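Local coordinates for protein peroxinectin A (Dictyostelium discoideum, PDB 6ERC) that oxidises phenolic donors with hydrogen peroxide at a heme centre and also has iodide and thiocyanate peroxidase activity, at residues R212-L220 and L325-N333; R302-P310 and E353-L364. All coordinates share one frame; numbering follows the deposited sequence.

Read from the N terminus, the chain first lays 212-220 along the distal side of the heme, runs through helices 218-241, 247-275 and 294-300, and returns on the proximal side at 302-310. The hairpin of strands 311-315 and 321-326 follows, and its exit, 325-333, closes interaction 1 on the segment left more than a hundred residues earlier. Past helix 342-350, residues 353-364 close interaction 2 on 302-310. The segments alternate, so the two loops cross instead of nesting. They are joined directly: backbone N of Ile-327 in interaction 1 hydrogen-bonds Pro-310 O of interaction 2. Together they tie both sides of the heme to the hairpin and to the calcium site.

Interaction 1: residues R212-L220 and L325-N333. With HEM (protoporphyrin IX containing Fe), chain F.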
loop_
_atom_site.group_PDB
_atom_site.type_symbol
_atom_site.label_atom_id
_atom_site.label_comp_id
_atom_site.label_asym_id
_atom_site.label_seq_id
_atom_site.Cartn_x
_atom_site.Cartn_y
_atom_site.Cartn_z
ATOM N N ARG A 212 -8.142 8.391 1.781
ATOM C CA ARG A 212 -8.180 9.393 0.715
ATOM C C ARG A 212 -8.024 8.762 -0.664
ATOM O O ARG A 212 -8.796 9.051 -1.587
ATOM C CB ARG A 212 -7.078 10.436 0.933
ATOM C CG ARG A 212 -7.199 11.250 2.212
ATOM C CD ARG A 212 -6.040 12.240 2.341
ATOM N NE ARG A 212 -6.109 13.310 1.343
ATOM C CZ ARG A 212 -6.605 14.528 1.556
ATOM N NH1 ARG A 212 -7.085 14.871 2.744
ATOM N NH2 ARG A 212 -6.616 15.417 0.571
ATOM N N ARG A 213 -7.016 7.911 -0.829
ATOM C CA ARG A 213 -6.708 7.310 -2.126
ATOM C C ARG A 213 -7.425 5.981 -2.326
ATOM O O ARG A 213 -6.870 5.035 -2.896
ATOM C CB ARG A 213 -5.195 7.151 -2.273
ATOM C CG ARG A 213 -4.523 6.418 -1.120
ATOM C CD ARG A 213 -3.009 6.465 -1.184
ATOM N NE ARG A 213 -2.426 6.063 0.095
ATOM C CZ ARG A 213 -1.132 5.829 0.300
ATOM N NH1 ARG A 213 -0.253 5.948 -0.696
ATOM N NH2 ARG A 213 -0.716 5.468 1.507
ATOM N N GLY A 214 -8.675 5.883 -1.869
ATOM C CA GLY A 214 -9.435 4.663 -2.069
ATOM C C GLY A 214 -9.917 4.492 -3.495
ATOM O O GLY A 214 -10.123 3.364 -3.952
ATOM N N ASN A 215 -10.101 5.596 -4.216
ATOM C CA ASN A 215 -10.535 5.536 -5.605
ATOM C C ASN A 215 -9.400 5.234 -6.575
ATOM O O ASN A 215 -9.650 5.193 -7.784
ATOM C CB ASN A 215 -11.193 6.858 -6.009
ATOM C CG ASN A 215 -12.459 7.145 -5.227
ATOM O OD1 ASN A 215 -13.561 6.803 -5.658
ATOM N ND2 ASN A 215 -12.307 7.782 -4.073
ATOM N N GLU A 216 -8.174 5.020 -6.081
ATOM C CA GLU A 216 -7.023 4.852 -6.967
ATOM C C GLU A 216 -7.334 3.879 -8.100
ATOM O O GLU A 216 -7.073 4.173 -9.271
ATOM C CB GLU A 216 -5.806 4.381 -6.167
ATOM C CG GLU A 216 -4.453 4.622 -6.858
ATOM C CD GLU A 216 -4.020 3.489 -7.781
ATOM O OE1 GLU A 216 -4.811 2.549 -8.002
ATOM O OE2 GLU A 216 -2.874 3.538 -8.285
ATOM N N ASN A 217 -7.898 2.720 -7.775
ATOM C CA ASN A 217 -8.304 1.777 -8.807
ATOM C C ASN A 217 -9.548 1.040 -8.341
ATOM O O ASN A 217 -9.822 0.968 -7.137
ATOM C CB ASN A 217 -7.185 0.783 -9.144
ATOM C CG ASN A 217 -6.879 -0.163 -8.006
ATOM O OD1 ASN A 217 -7.515 -1.207 -7.870
ATOM N ND2 ASN A 217 -5.895 0.189 -7.189
ATOM N N PRO A 218 -10.325 0.474 -9.273
ATOM C CA PRO A 218 -11.581 -0.182 -8.871
ATOM C C PRO A 218 -11.367 -1.412 -8.011
ATOM O O PRO A 218 -12.084 -1.601 -7.020
ATOM C CB PRO A 218 -12.240 -0.537 -10.214
ATOM C CG PRO A 218 -11.500 0.272 -11.253
ATOM C CD PRO A 218 -10.118 0.431 -10.729
ATOM N N GLY A 219 -10.412 -2.270 -8.368
ATOM C CA GLY A 219 -10.130 -3.430 -7.542
ATOM C C GLY A 219 -9.891 -3.066 -6.092
ATOM O O GLY A 219 -10.221 -3.839 -5.190
ATOM N N LEU A 220 -9.318 -1.886 -5.847
ATOM C CA LEU A 220 -9.168 -1.401 -4.481
ATOM C C LEU A 220 -10.515 -1.002 -3.894
ATOM O O LEU A 220 -10.811 -1.309 -2.735
ATOM C CB LEU A 220 -8.197 -0.221 -4.459
ATOM C CG LEU A 220 -7.864 0.403 -3.103
ATOM C CD1 LEU A 220 -7.221 -0.618 -2.178
ATOM C CD2 LEU A 220 -6.951 1.608 -3.294
ATOM N N LEU A 325 -10.350 -4.199 -18.887
ATOM C CA LEU A 325 -10.149 -2.775 -18.663
ATOM C C LEU A 325 -8.663 -2.503 -18.468
ATOM O O LEU A 325 -8.065 -3.056 -17.535
ATOM C CB LEU A 325 -10.925 -2.313 -17.439
ATOM C CG LEU A 325 -10.780 -0.842 -17.030
ATOM C CD1 LEU A 325 -11.443 0.070 -18.050
ATOM C CD2 LEU A 325 -11.371 -0.617 -15.646
ATOM N N PRO A 326 -8.026 -1.686 -19.307
ATOM C CA PRO A 326 -6.604 -1.396 -19.091
ATOM C C PRO A 326 -6.401 -0.503 -17.877
ATOM O O PRO A 326 -7.195 0.399 -17.607
ATOM C CB PRO A 326 -6.181 -0.698 -20.386
ATOM C CG PRO A 326 -7.431 -0.100 -20.909
ATOM C CD PRO A 326 -8.534 -1.043 -20.531
ATOM N N ILE A 327 -5.319 -0.773 -17.144
ATOM C CA ILE A 327 -5.038 -0.044 -15.908
ATOM C C ILE A 327 -5.116 1.460 -16.142
ATOM O O ILE A 327 -5.740 2.196 -15.370
ATOM C CB ILE A 327 -3.660 -0.453 -15.352
ATOM C CG1 ILE A 327 -3.701 -1.886 -14.812
ATOM C CG2 ILE A 327 -3.183 0.515 -14.271
ATOM C CD1 ILE A 327 -4.543 -2.070 -13.557
ATOM N N LYS A 328 -4.477 1.938 -17.213
ATOM C CA LYS A 328 -4.367 3.378 -17.426
ATOM C C LYS A 328 -5.732 4.050 -17.536
ATOM O O LYS A 328 -5.853 5.248 -17.257
ATOM C CB LYS A 328 -3.523 3.664 -18.672
ATOM C CG LYS A 328 -3.974 2.949 -19.937
ATOM C CD LYS A 328 -3.007 3.219 -21.083
ATOM C CE LYS A 328 -3.401 2.473 -22.352
ATOM N NZ LYS A 328 -3.224 0.998 -22.224
ATOM N N PHE A 329 -6.765 3.311 -17.931
ATOM C CA PHE A 329 -8.113 3.866 -18.000
ATOM C C PHE A 329 -8.883 3.740 -16.689
ATOM O O PHE A 329 -10.000 4.260 -16.595
ATOM C CB PHE A 329 -8.918 3.185 -19.114
ATOM C CG PHE A 329 -8.392 3.435 -20.503
ATOM C CD1 PHE A 329 -7.364 4.339 -20.736
ATOM C CD2 PHE A 329 -8.948 2.772 -21.586
ATOM C CE1 PHE A 329 -6.897 4.562 -22.018
ATOM C CE2 PHE A 329 -8.485 2.992 -22.868
ATOM C CZ PHE A 329 -7.460 3.888 -23.084
ATOM N N SER A 330 -8.323 3.075 -15.681
ATOM C CA SER A 330 -9.038 2.812 -14.438
ATOM C C SER A 330 -8.600 3.710 -13.288
ATOM O O SER A 330 -9.134 3.572 -12.183
ATOM C CB SER A 330 -8.858 1.346 -14.031
ATOM O OG SER A 330 -7.539 1.104 -13.572
ATOM N N TYR A 331 -7.651 4.618 -13.510
ATOM C CA TYR A 331 -7.178 5.497 -12.444
ATOM C C TYR A 331 -8.294 6.451 -12.037
ATOM O O TYR A 331 -8.719 7.299 -12.831
ATOM C CB TYR A 331 -5.946 6.274 -12.900
ATOM C CG TYR A 331 -4.725 5.422 -13.170
ATOM C CD1 TYR A 331 -4.454 4.289 -12.409
ATOM C CD2 TYR A 331 -3.840 5.756 -14.190
ATOM C CE1 TYR A 331 -3.334 3.513 -12.657
ATOM C CE2 TYR A 331 -2.719 4.988 -14.447
ATOM C CZ TYR A 331 -2.470 3.868 -13.677
ATOM O OH TYR A 331 -1.354 3.099 -13.931
ATOM N N PHE A 332 -8.768 6.316 -10.800
ATOM C CA PHE A 332 -9.809 7.188 -10.256
ATOM C C PHE A 332 -11.016 7.244 -11.190
ATOM O O PHE A 332 -11.476 8.313 -11.596
ATOM C CB PHE A 332 -9.252 8.587 -9.987
ATOM C CG PHE A 332 -8.134 8.602 -8.985
ATOM C CD1 PHE A 332 -8.384 8.878 -7.652
ATOM C CD2 PHE A 332 -6.835 8.324 -9.374
ATOM C CE1 PHE A 332 -7.357 8.885 -6.727
ATOM C CE2 PHE A 332 -5.806 8.328 -8.453
ATOM C CZ PHE A 332 -6.069 8.610 -7.128
ATOM N N ASN A 333 -11.534 6.064 -11.526
ATOM C CA ASN A 333 -12.667 5.931 -12.441
ATOM C C ASN A 333 -13.800 5.193 -11.742
ATOM O O ASN A 333 -13.755 3.955 -11.624
ATOM C CB ASN A 333 -12.252 5.189 -13.710
ATOM C CG ASN A 333 -13.405 4.999 -14.674
ATOM O OD1 ASN A 333 -14.428 5.677 -14.578
ATOM N ND2 ASN A 333 -13.246 4.069 -15.610
HETATM C CHA HEM F . 2.751 4.414 -2.905
HETATM C CHB HEM F . 0.056 4.002 -6.898
HETATM C CHC HEM F . -0.218 -0.804 -6.192
HETATM C CHD HEM F . 2.683 -0.402 -2.334
HETATM C C1A HEM F . 2.099 4.705 -4.078
HETATM C C2A HEM F . 2.081 5.987 -4.737
HETATM C C3A HEM F . 1.340 5.882 -5.843
HETATM C C4A HEM F . 0.860 4.521 -5.916
HETATM C CMA HEM F . 1.031 6.996 -6.868
HETATM C CAA HEM F . 2.818 7.235 -4.225
HETATM C CBA HEM F . 3.935 7.524 -5.218
HETATM C CGA HEM F . 5.022 8.325 -4.549
HETATM O O1A HEM F . 5.658 7.808 -3.594
HETATM O O2A HEM F . 5.263 9.480 -4.980
HETATM C C1B HEM F . -0.262 2.672 -7.033
HETATM C C2B HEM F . -1.108 2.127 -8.065
HETATM C C3B HEM F . -1.193 0.799 -7.874
HETATM C C4B HEM F . -0.396 0.465 -6.711
HETATM C CMB HEM F . -1.763 3.003 -9.151
HETATM C CAB HEM F . -1.959 -0.267 -8.691
HETATM C CBB HEM F . -2.630 0.012 -9.814
HETATM C C1C HEM F . 0.549 -1.125 -5.093
HETATM C C2C HEM F . 0.759 -2.455 -4.547
HETATM C C3C HEM F . 1.566 -2.338 -3.470
HETATM C C4C HEM F . 1.880 -0.934 -3.319
HETATM C CMC HEM F . 0.121 -3.707 -5.184
HETATM C CAC HEM F . 2.150 -3.375 -2.475
HETATM C CBC HEM F . 1.927 -4.691 -2.495
HETATM C C1D HEM F . 2.916 0.937 -2.129
HETATM C C2D HEM F . 3.626 1.511 -1.010
HETATM C C3D HEM F . 3.649 2.836 -1.181
HETATM C C4D HEM F . 2.942 3.150 -2.398
HETATM C CMD HEM F . 4.259 0.701 0.140
HETATM C CAD HEM F . 4.268 3.896 -0.253
HETATM C CBD HEM F . 3.254 4.092 0.869
HETATM C CGD HEM F . 3.244 5.522 1.353
HETATM O O1D HEM F . 2.534 6.355 0.733
HETATM O O2D HEM F . 3.931 5.841 2.356
HETATM N NA HEM F . 1.341 3.830 -4.824
HETATM N NB HEM F . 0.156 1.635 -6.223
HETATM N NC HEM F . 1.246 -0.225 -4.317
HETATM N ND HEM F . 2.511 1.966 -2.955
HETATM FE FE HEM F . 1.304 1.808 -4.535
#
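The ring of Phe-332 lies face-on against the backbone of Glu-216, whose CA stands 3.9 Å from the ring centroid and 12° off its normal, a well-formed CH-pi contact. With CG turned anti to its own carbonyl carbon, Phe-332 also brings CD1 to within 3.8 Å of Asn-215 CB. Phe-332 and Glu-216 are bonded through the main chain: Phe-332 N donates to Glu-216 O (3.1 Å, N-H...O 163°), approaching from above the carbonyl plane. This single hydrogen bond is joined by a CA-H...O contact from Tyr-331 to the same oxygen.

While the backbone of Glu-216 is thus fixed, its side chain leaves toward the cofactor. The chain bends at chi2 (-88°), and OE2 is covalently bound to the heme methyl CMB at 1.5 Å, the ester linkage known from mammalian heme peroxidases. The carbonyl-type oxygen, OE1, is met on its anti side, somewhat out of the carboxyl plane, by Asn-217 ND2 at 2.7 Å, the acceptor lying in the amide plane, which should restrain the carboxyl group from turning. Asn-217 works at both ends, since its OD1 caps the next helix by accepting from Leu-220 N at 2.8 Å. Arg-213 reaches the heme differently: extended from CG to NE, it presents the guanidinium edge to a propionate, NH1 donating to O1D at 3.2 Å and NH2 more weakly. It is the predicted transition-state stabiliser.

Pro-218 CD rests on Ser-330 CB at 3.7 Å, while Ser-330 OG turns back to a lone pair of Ile-327 O, which Ser-330 N shares.

The contact sets the turn leading into helix 218-241 against the loop after strand 321-326. Helix 70-80 borders Asn-217 and Leu-220, strand 311-315 touches Pro-218 and Leu-325, and helix 362-365 packs on Ile-327 and Tyr-331.

Interaction 2: residues R302-P310 and E353-L364; sequences RFGHSEVGP and EENIDIYMISDL. With CA (calcium ion), chain G; HEM (protoporphyrin IX containing Fe), chain F.
Ser-306 OG binds the calcium ion at 2.3 Å and donates to Asp-357 O at 2.6 Å. Its position anti to the backbone N (chi1 -173°) sets it beside the carbonyl, and Ser-306 O grips the same ion. Asn-355 O, Asp-357 OD1, Tyr-359 O and two waters complete seven ligands; OD1 also accepts from Tyr-359 N, forming an Asx turn. Glu-307 O receives Glu-354 N at 2.9 Å, while Glu-307 OE1 lies 2.7 Å from Glu-353 OE2, so that one acid probably carries a proton; Asn-73 ND2 holds Glu-353 OE1.

This calcium loop is fastened to the proximal side of an animal-type heme peroxidase, where His-305 NE2 coordinates the heme iron at 2.3 Å. Met-360 CE lies 3.5 Å from His-305 CB. Arg-302 lays one guanidinium face over the heme edge at CHA; NH1 bonds propionate O1A at a doubtfully short distance and NH2 weakly, while NE holds Thr-297 O and NH1 also Asn-383. A leucine in its place would probably strip the propionate of this positive charge and Thr-297 O of this donor. Ile-361 crosses Val-308 at about a right angle, its CD1 3.3 Å from Val-308 O, and Leu-364 CD1 meets Val-308 CB at 3.8 Å.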
loop_
_atom_site.group_PDB
_atom_site.type_symbol
_atom_site.label_atom_id
_atom_site.label_comp_id
_atom_site.label_asym_id
_atom_site.label_seq_id
_atom_site.Cartn_x
_atom_site.Cartn_y
_atom_site.Cartn_z
ATOM N N ARG A 302 7.158 -1.409 -1.632
ATOM C CA ARG A 302 6.752 -0.857 -2.919
ATOM C C ARG A 302 6.958 -1.838 -4.066
ATOM O O ARG A 302 6.739 -1.467 -5.224
ATOM C CB ARG A 302 7.508 0.443 -3.203
ATOM C CG ARG A 302 7.194 1.549 -2.210
ATOM C CD ARG A 302 7.174 2.921 -2.861
ATOM N NE ARG A 302 6.888 3.966 -1.883
ATOM C CZ ARG A 302 6.701 5.247 -2.184
ATOM N NH1 ARG A 302 6.766 5.656 -3.444
ATOM N NH2 ARG A 302 6.446 6.122 -1.219
ATOM N N PHE A 303 7.361 -3.075 -3.771
ATOM C CA PHE A 303 7.507 -4.090 -4.807
ATOM C C PHE A 303 6.224 -4.304 -5.596
ATOM O O PHE A 303 6.280 -4.796 -6.729
ATOM C CB PHE A 303 7.943 -5.414 -4.175
ATOM C CG PHE A 303 6.867 -6.085 -3.356
ATOM C CD1 PHE A 303 5.965 -6.956 -3.950
ATOM C CD2 PHE A 303 6.760 -5.849 -1.996
ATOM C CE1 PHE A 303 4.979 -7.571 -3.205
ATOM C CE2 PHE A 303 5.772 -6.467 -1.245
ATOM C CZ PHE A 303 4.883 -7.329 -1.851
ATOM N N GLY A 304 5.070 -3.958 -5.025
ATOM C CA GLY A 304 3.810 -4.250 -5.684
ATOM C C GLY A 304 3.657 -3.571 -7.028
ATOM O O GLY A 304 2.925 -4.054 -7.893
ATOM N N HIS A 305 4.338 -2.448 -7.229
ATOM C CA HIS A 305 4.243 -1.763 -8.511
ATOM C C HIS A 305 4.823 -2.609 -9.638
ATOM O O HIS A 305 4.377 -2.504 -10.786
ATOM C CB HIS A 305 4.944 -0.417 -8.409
ATOM C CG HIS A 305 4.421 0.436 -7.295
ATOM N ND1 HIS A 305 5.247 1.095 -6.410
ATOM C CD2 HIS A 305 3.154 0.714 -6.906
ATOM C CE1 HIS A 305 4.510 1.755 -5.533
ATOM N NE2 HIS A 305 3.238 1.543 -5.814
ATOM N N SER A 306 5.802 -3.459 -9.325
ATOM C CA SER A 306 6.316 -4.406 -10.306
ATOM C C SER A 306 5.281 -5.470 -10.658
ATOM O O SER A 306 5.238 -5.948 -11.798
ATOM C CB SER A 306 7.581 -5.066 -9.764
ATOM O OG SER A 306 8.196 -5.877 -10.745
ATOM N N GLU A 307 4.450 -5.867 -9.691
ATOM C CA GLU A 307 3.550 -7.003 -9.866
ATOM C C GLU A 307 2.190 -6.628 -10.450
ATOM O O GLU A 307 1.420 -7.527 -10.802
ATOM C CB GLU A 307 3.353 -7.727 -8.524
ATOM C CG GLU A 307 2.293 -7.125 -7.609
ATOM C CD GLU A 307 2.359 -7.654 -6.184
ATOM O OE1 GLU A 307 2.693 -8.844 -5.995
ATOM O OE2 GLU A 307 2.076 -6.873 -5.251
ATOM N N VAL A 308 1.878 -5.340 -10.570
ATOM C CA VAL A 308 0.617 -4.918 -11.169
ATOM C C VAL A 308 0.634 -5.258 -12.655
ATOM O O VAL A 308 1.511 -4.806 -13.399
ATOM C CB VAL A 308 0.388 -3.417 -10.948
ATOM C CG1 VAL A 308 -0.806 -2.916 -11.752
ATOM C CG2 VAL A 308 0.197 -3.126 -9.473
ATOM N N GLY A 309 -0.341 -6.045 -13.096
ATOM C CA GLY A 309 -0.509 -6.330 -14.503
ATOM C C GLY A 309 -1.152 -5.175 -15.232
ATOM O O GLY A 309 -1.697 -4.235 -14.634
ATOM N N PRO A 310 -1.100 -5.226 -16.565
ATOM C CA PRO A 310 -1.607 -4.093 -17.354
ATOM C C PRO A 310 -3.116 -4.061 -17.516
ATOM O O PRO A 310 -3.658 -2.986 -17.807
ATOM C CB PRO A 310 -0.917 -4.278 -18.709
ATOM C CG PRO A 310 -0.706 -5.743 -18.820
ATOM C CD PRO A 310 -0.481 -6.258 -17.417
ATOM N N GLU A 353 -1.090 -12.252 -11.943
ATOM C CA GLU A 353 -0.472 -10.934 -11.900
ATOM C C GLU A 353 0.900 -10.972 -12.573
ATOM O O GLU A 353 1.311 -11.971 -13.168
ATOM C CB GLU A 353 -0.365 -10.433 -10.461
ATOM C CG GLU A 353 0.689 -11.140 -9.619
ATOM C CD GLU A 353 0.919 -10.455 -8.290
ATOM O OE1 GLU A 353 0.198 -9.480 -7.993
ATOM O OE2 GLU A 353 1.826 -10.885 -7.546
ATOM N N GLU A 354 1.622 -9.863 -12.467
ATOM C CA GLU A 354 2.941 -9.708 -13.058
ATOM C C GLU A 354 4.021 -10.125 -12.059
ATOM O O GLU A 354 3.788 -10.201 -10.851
ATOM C CB GLU A 354 3.133 -8.253 -13.491
ATOM C CG GLU A 354 4.148 -8.024 -14.589
ATOM C CD GLU A 354 3.852 -8.807 -15.847
ATOM O OE1 GLU A 354 2.781 -8.565 -16.446
ATOM O OE2 GLU A 354 4.684 -9.661 -16.229
ATOM N N ASN A 355 5.215 -10.399 -12.579
ATOM C CA ASN A 355 6.313 -10.847 -11.736
ATOM C C ASN A 355 6.938 -9.675 -10.991
ATOM O O ASN A 355 6.926 -8.534 -11.461
ATOM C CB ASN A 355 7.381 -11.547 -12.572
ATOM C CG ASN A 355 8.290 -12.426 -11.738
ATOM O OD1 ASN A 355 7.827 -13.270 -10.973
ATOM N ND2 ASN A 355 9.591 -12.230 -11.881
ATOM N N ILE A 356 7.494 -9.966 -9.819
ATOM C CA ILE A 356 8.174 -8.959 -9.013
ATOM C C ILE A 356 9.635 -8.951 -9.439
ATOM O O ILE A 356 10.398 -9.865 -9.112
ATOM C CB ILE A 356 8.027 -9.230 -7.513
ATOM C CG1 ILE A 356 6.564 -9.065 -7.097
ATOM C CG2 ILE A 356 8.896 -8.263 -6.711
ATOM C CD1 ILE A 356 6.198 -9.803 -5.835
ATOM N N ASP A 357 10.019 -7.913 -10.166
ATOM C CA ASP A 357 11.334 -7.816 -10.774
ATOM C C ASP A 357 11.574 -6.345 -11.089
ATOM O O ASP A 357 10.809 -5.474 -10.666
ATOM C CB ASP A 357 11.403 -8.720 -12.005
ATOM C CG ASP A 357 10.204 -8.550 -12.908
ATOM O OD1 ASP A 357 9.580 -7.469 -12.869
ATOM O OD2 ASP A 357 9.876 -9.499 -13.645
ATOM N N ILE A 358 12.638 -6.055 -11.836
ATOM C CA ILE A 358 12.956 -4.662 -12.119
ATOM C C ILE A 358 11.939 -4.018 -13.051
ATOM O O ILE A 358 11.910 -2.789 -13.166
ATOM C CB ILE A 358 14.371 -4.542 -12.712
ATOM C CG1 ILE A 358 14.489 -5.354 -14.005
ATOM C CG2 ILE A 358 15.405 -4.990 -11.688
ATOM C CD1 ILE A 358 15.746 -5.064 -14.795
ATOM N N TYR A 359 11.092 -4.803 -13.709
ATOM C CA TYR A 359 10.238 -4.286 -14.768
ATOM C C TYR A 359 8.896 -3.807 -14.241
ATOM O O TYR A 359 8.266 -4.465 -13.408
ATOM C CB TYR A 359 10.022 -5.359 -15.824
ATOM C CG TYR A 359 11.325 -5.947 -16.254
ATOM C CD1 TYR A 359 12.159 -5.253 -17.111
ATOM C CD2 TYR A 359 11.745 -7.177 -15.772
ATOM C CE1 TYR A 359 13.365 -5.773 -17.499
ATOM C CE2 TYR A 359 12.954 -7.708 -16.153
ATOM C CZ TYR A 359 13.760 -7.000 -17.016
ATOM O OH TYR A 359 14.966 -7.530 -17.403
ATOM N N MET A 360 8.464 -2.658 -14.753
ATOM C CA MET A 360 7.185 -2.060 -14.408
ATOM C C MET A 360 6.413 -1.801 -15.691
ATOM O O MET A 360 6.973 -1.285 -16.661
ATOM C CB MET A 360 7.394 -0.761 -13.633
ATOM C CG MET A 360 6.116 -0.071 -13.198
ATOM S SD MET A 360 6.459 1.347 -12.137
ATOM C CE MET A 360 7.291 0.558 -10.762
ATOM N N ILE A 361 5.133 -2.178 -15.699
ATOM C CA ILE A 361 4.315 -1.970 -16.884
ATOM C C ILE A 361 4.285 -0.487 -17.242
ATOM O O ILE A 361 4.499 0.391 -16.395
ATOM C CB ILE A 361 2.891 -2.511 -16.671
ATOM C CG1 ILE A 361 2.269 -1.901 -15.410
ATOM C CG2 ILE A 361 2.917 -4.031 -16.581
ATOM C CD1 ILE A 361 0.796 -2.210 -15.244
ATOM N N SER A 362 4.023 -0.207 -18.517
ATOM C CA SER A 362 4.012 1.170 -18.990
ATOM C C SER A 362 2.759 1.925 -18.575
ATOM O O SER A 362 2.754 3.160 -18.627
ATOM C CB SER A 362 4.153 1.202 -20.513
ATOM O OG SER A 362 5.440 0.756 -20.901
ATOM N N ASP A 363 1.698 1.220 -18.170
ATOM C CA ASP A 363 0.530 1.901 -17.622
ATOM C C ASP A 363 0.897 2.705 -16.384
ATOM O O ASP A 363 0.323 3.772 -16.142
ATOM C CB ASP A 363 -0.564 0.888 -17.289
ATOM C CG ASP A 363 -1.031 0.114 -18.505
ATOM O OD1 ASP A 363 -0.244 -0.707 -19.024
ATOM O OD2 ASP A 363 -2.182 0.328 -18.944
ATOM N N LEU A 364 1.854 2.213 -15.599
ATOM C CA LEU A 364 2.336 2.913 -14.417
ATOM C C LEU A 364 3.570 3.759 -14.708
ATOM O O LEU A 364 3.708 4.860 -14.164
ATOM C CB LEU A 364 2.663 1.904 -13.312
ATOM C CG LEU A 364 1.508 1.039 -12.797
ATOM C CD1 LEU A 364 2.044 -0.221 -12.144
ATOM C CD2 LEU A 364 0.655 1.819 -11.815
HETATM CA CA CA G . 7.394 -6.580 -12.821
HETATM C CHA HEM F . 2.751 4.414 -2.905
HETATM C CHB HEM F . 0.056 4.002 -6.898
HETATM C CHC HEM F . -0.218 -0.804 -6.192
HETATM C CHD HEM F . 2.683 -0.402 -2.334
HETATM C C1A HEM F . 2.099 4.705 -4.078
HETATM C C2A HEM F . 2.081 5.987 -4.737
HETATM C C3A HEM F . 1.340 5.882 -5.843
HETATM C C4A HEM F . 0.860 4.521 -5.916
HETATM C CMA HEM F . 1.031 6.996 -6.868
HETATM C CAA HEM F . 2.818 7.235 -4.225
HETATM C CBA HEM F . 3.935 7.524 -5.218
HETATM C CGA HEM F . 5.022 8.325 -4.549
HETATM O O1A HEM F . 5.658 7.808 -3.594
HETATM O O2A HEM F . 5.263 9.480 -4.980
HETATM C C1B HEM F . -0.262 2.672 -7.033
HETATM C C2B HEM F . -1.108 2.127 -8.065
HETATM C C3B HEM F . -1.193 0.799 -7.874
HETATM C C4B HEM F . -0.396 0.465 -6.711
HETATM C CMB HEM F . -1.763 3.003 -9.151
HETATM C CAB HEM F . -1.959 -0.267 -8.691
HETATM C CBB HEM F . -2.630 0.012 -9.814
HETATM C C1C HEM F . 0.549 -1.125 -5.093
HETATM C C2C HEM F . 0.759 -2.455 -4.547
HETATM C C3C HEM F . 1.566 -2.338 -3.470
HETATM C C4C HEM F . 1.880 -0.934 -3.319
HETATM C CMC HEM F . 0.121 -3.707 -5.184
HETATM C CAC HEM F . 2.150 -3.375 -2.475
HETATM C CBC HEM F . 1.927 -4.691 -2.495
HETATM C C1D HEM F . 2.916 0.937 -2.129
HETATM C C2D HEM F . 3.626 1.511 -1.010
HETATM C C3D HEM F . 3.649 2.836 -1.181
HETATM C C4D HEM F . 2.942 3.150 -2.398
HETATM C CMD HEM F . 4.259 0.701 0.140
HETATM C CAD HEM F . 4.268 3.896 -0.253
HETATM C CBD HEM F . 3.254 4.092 0.869
HETATM C CGD HEM F . 3.244 5.522 1.353
HETATM O O1D HEM F . 2.534 6.355 0.733
HETATM O O2D HEM F . 3.931 5.841 2.356
HETATM N NA HEM F . 1.341 3.830 -4.824
HETATM N NB HEM F . 0.156 1.635 -6.223
HETATM N NC HEM F . 1.246 -0.225 -4.317
HETATM N ND HEM F . 2.511 1.966 -2.955
HETATM FE FE HEM F . 1.304 1.808 -4.535
HETATM O O HOH W 1 4.092 -3.922 -13.281
HETATM O O HOH W 2 7.510 -8.227 -14.493
HETATM O O HOH W 3 5.939 -5.693 -14.480
#